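PDB 5X7L: TsrD from Streptomyces laurentii, which is of unknown function but belongs to the SnoaL-like polyketide cyclase family of the NTF2 superfamily, folded as a curved antiparallel sheet packed against helices. Local coordinates for residues C31-Y36 with I112-F117. Residues are numbered along the deposited sequence; the frame is centred on the assembly and turned at random.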
loop_
_atom_site.group_PDB
_atom_site.type_symbol
_atom_site.label_atom_id
_atom_site.label_comp_id
_atom_site.label_asym_id
_atom_site.label_seq_id
_atom_site.Cartn_x
_atom_site.Cartn_y
_atom_site.Cartn_z
ATOM N N CYS B 31 20.185 6.523 -4.702
ATOM C CA CYS B 31 19.050 5.637 -4.972
ATOM C C CYS B 31 17.966 6.200 -5.890
ATOM O O CYS B 31 17.195 5.417 -6.436
ATOM C CB CYS B 31 18.408 5.158 -3.665
ATOM S SG CYS B 31 17.746 6.464 -2.613
ATOM N N LEU B 32 17.897 7.523 -6.056
ATOM C CA LEU B 32 16.877 8.129 -6.915
ATOM C C LEU B 32 17.461 8.710 -8.190
ATOM O O LEU B 32 18.537 9.307 -8.189
ATOM C CB LEU B 32 16.118 9.236 -6.185
ATOM C CG LEU B 32 15.451 8.895 -4.852
ATOM C CD1 LEU B 32 14.556 10.043 -4.431
ATOM C CD2 LEU B 32 14.658 7.598 -4.901
ATOM N N HIS B 33 16.713 8.546 -9.273
ATOM C CA HIS B 33 17.061 9.117 -10.564
ATOM C C HIS B 33 17.036 10.646 -10.493
ATOM O O HIS B 33 16.118 11.215 -9.903
ATOM C CB HIS B 33 16.060 8.630 -11.610
ATOM C CG HIS B 33 16.578 8.673 -13.010
ATOM N ND1 HIS B 33 16.723 9.847 -13.714
ATOM C CD2 HIS B 33 16.973 7.684 -13.843
ATOM C CE1 HIS B 33 17.194 9.582 -14.919
ATOM N NE2 HIS B 33 17.352 8.275 -15.023
ATOM N N PRO B 34 18.026 11.321 -11.102
ATOM C CA PRO B 34 17.978 12.790 -11.112
ATOM C C PRO B 34 16.704 13.354 -11.754
ATOM O O PRO B 34 16.277 14.453 -11.405
ATOM C CB PRO B 34 19.219 13.175 -11.928
ATOM C CG PRO B 34 20.160 12.042 -11.722
ATOM C CD PRO B 34 19.286 10.814 -11.675
ATOM N N GLU B 35 16.103 12.596 -12.664
ATOM C CA GLU B 35 14.866 13.000 -13.335
ATOM C C GLU B 35 13.651 12.286 -12.733
ATOM O O GLU B 35 12.690 11.968 -13.438
ATOM C CB GLU B 35 14.964 12.727 -14.839
ATOM C CG GLU B 35 16.123 13.458 -15.502
ATOM C CD GLU B 35 16.209 13.192 -16.990
ATOM O OE1 GLU B 35 16.516 12.046 -17.377
ATOM O OE2 GLU B 35 15.976 14.134 -17.774
ATOM N N TYR B 36 13.704 12.055 -11.422
ATOM C CA TYR B 36 12.626 11.407 -10.681
ATOM C C TYR B 36 11.264 12.008 -11.006
ATOM O O TYR B 36 11.129 13.227 -11.119
ATOM C CB TYR B 36 12.874 11.522 -9.175
ATOM C CG TYR B 36 12.084 10.510 -8.390
ATOM C CD1 TYR B 36 12.569 9.223 -8.219
ATOM C CD2 TYR B 36 10.843 10.823 -7.846
ATOM C CE1 TYR B 36 11.849 8.272 -7.525
ATOM C CE2 TYR B 36 10.115 9.876 -7.142
ATOM C CZ TYR B 36 10.628 8.602 -6.986
ATOM O OH TYR B 36 9.928 7.643 -6.295
ATOM N N ILE B 112 12.474 1.013 -11.530
ATOM C CA ILE B 112 13.917 1.184 -11.675
ATOM C C ILE B 112 14.273 1.531 -13.121
ATOM O O ILE B 112 13.935 0.788 -14.042
ATOM C CB ILE B 112 14.670 -0.094 -11.240
ATOM C CG1 ILE B 112 14.334 -0.440 -9.785
ATOM C CG2 ILE B 112 16.176 0.075 -11.418
ATOM C CD1 ILE B 112 14.662 -1.866 -9.399
ATOM N N GLU B 113 14.946 2.667 -13.300
ATOM C CA GLU B 113 15.474 3.095 -14.595
ATOM C C GLU B 113 16.904 3.550 -14.403
ATOM O O GLU B 113 17.199 4.281 -13.458
ATOM C CB GLU B 113 14.664 4.253 -15.178
ATOM C CG GLU B 113 13.260 3.883 -15.605
ATOM C CD GLU B 113 12.454 5.073 -16.099
ATOM O OE1 GLU B 113 12.945 6.221 -16.029
ATOM O OE2 GLU B 113 11.312 4.856 -16.549
ATOM N N ASP B 114 17.788 3.123 -15.299
ATOM C CA ASP B 114 19.198 3.495 -15.226
ATOM C C ASP B 114 19.781 3.164 -13.850
ATOM O O ASP B 114 20.589 3.917 -13.310
ATOM C CB ASP B 114 19.379 4.985 -15.543
ATOM C CG ASP B 114 18.804 5.367 -16.894
ATOM O OD1 ASP B 114 19.113 4.681 -17.891
ATOM O OD2 ASP B 114 18.041 6.354 -16.959
ATOM N N GLY B 115 19.350 2.041 -13.283
ATOM C CA GLY B 115 19.870 1.566 -12.007
ATOM C C GLY B 115 19.411 2.326 -10.772
ATOM O O GLY B 115 19.969 2.126 -9.692
ATOM N N LEU B 116 18.398 3.181 -10.921
ATOM C CA LEU B 116 17.905 4.019 -9.824
ATOM C C LEU B 116 16.380 4.028 -9.811
ATOM O O LEU B 116 15.747 3.763 -10.831
ATOM C CB LEU B 116 18.432 5.449 -9.972
ATOM C CG LEU B 116 19.953 5.612 -9.905
ATOM C CD1 LEU B 116 20.372 6.980 -10.422
ATOM C CD2 LEU B 116 20.469 5.406 -8.486
ATOM N N PHE B 117 15.784 4.341 -8.665
ATOM C CA PHE B 117 14.333 4.512 -8.610
ATOM C C PHE B 117 13.959 5.797 -9.344
ATOM O O PHE B 117 14.498 6.858 -9.043
ATOM C CB PHE B 117 13.821 4.586 -7.172
ATOM C CG PHE B 117 14.149 3.385 -6.324
ATOM C CD1 PHE B 117 14.179 2.100 -6.858
ATOM C CD2 PHE B 117 14.396 3.543 -4.967
ATOM C CE1 PHE B 117 14.466 1.007 -6.054
ATOM C CE2 PHE B 117 14.682 2.457 -4.160
ATOM C CZ PHE B 117 14.718 1.185 -4.703
#
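The carbonyl oxygen of F117 is met from several directions by 32-36: H33 N donates a nearly straight hydrogen bond of 2.8 Å to F117 O, L32 CA makes a CA-H...O contact, and the Y36 ring turns its CD1-CE1 edge to the oxygen, CD1 lying 3.2 Å from F117 O, which sits close to the ring plane. On the other side of L32, F117 N donates to C31 O at 2.8 Å. The two bonds flank L32, which pairs with F117 as a parallel bridge, and L32 CD2 packs against F117 CB on their shared face. H33 illustrates how an imidazole can be fixed at both nitrogens. With CG anti to the backbone N (chi1 -157°), the ring starts out beside its own carbonyl carbon; ND1 accepts from E35 N within the H33-Y36 type I turn, while NE2 donates at 2.8 Å to the anti lone pair of D114 OD2. Ring and carboxylate planes stand 43° apart. D114 belongs to the type I' turn of the 101-113/116-124 hairpin, where L116 lays CD2 against the C31 backbone and CD1 near L32 O. The short, weakly bonded strand 32-33 thus pairs in parallel with the start of 116-124, outermost in the four-stranded antiparallel sheet, with F117 reaching L12 and M13 of helix 6-22 and L32 reaching I47 and M50 of helix 47-60.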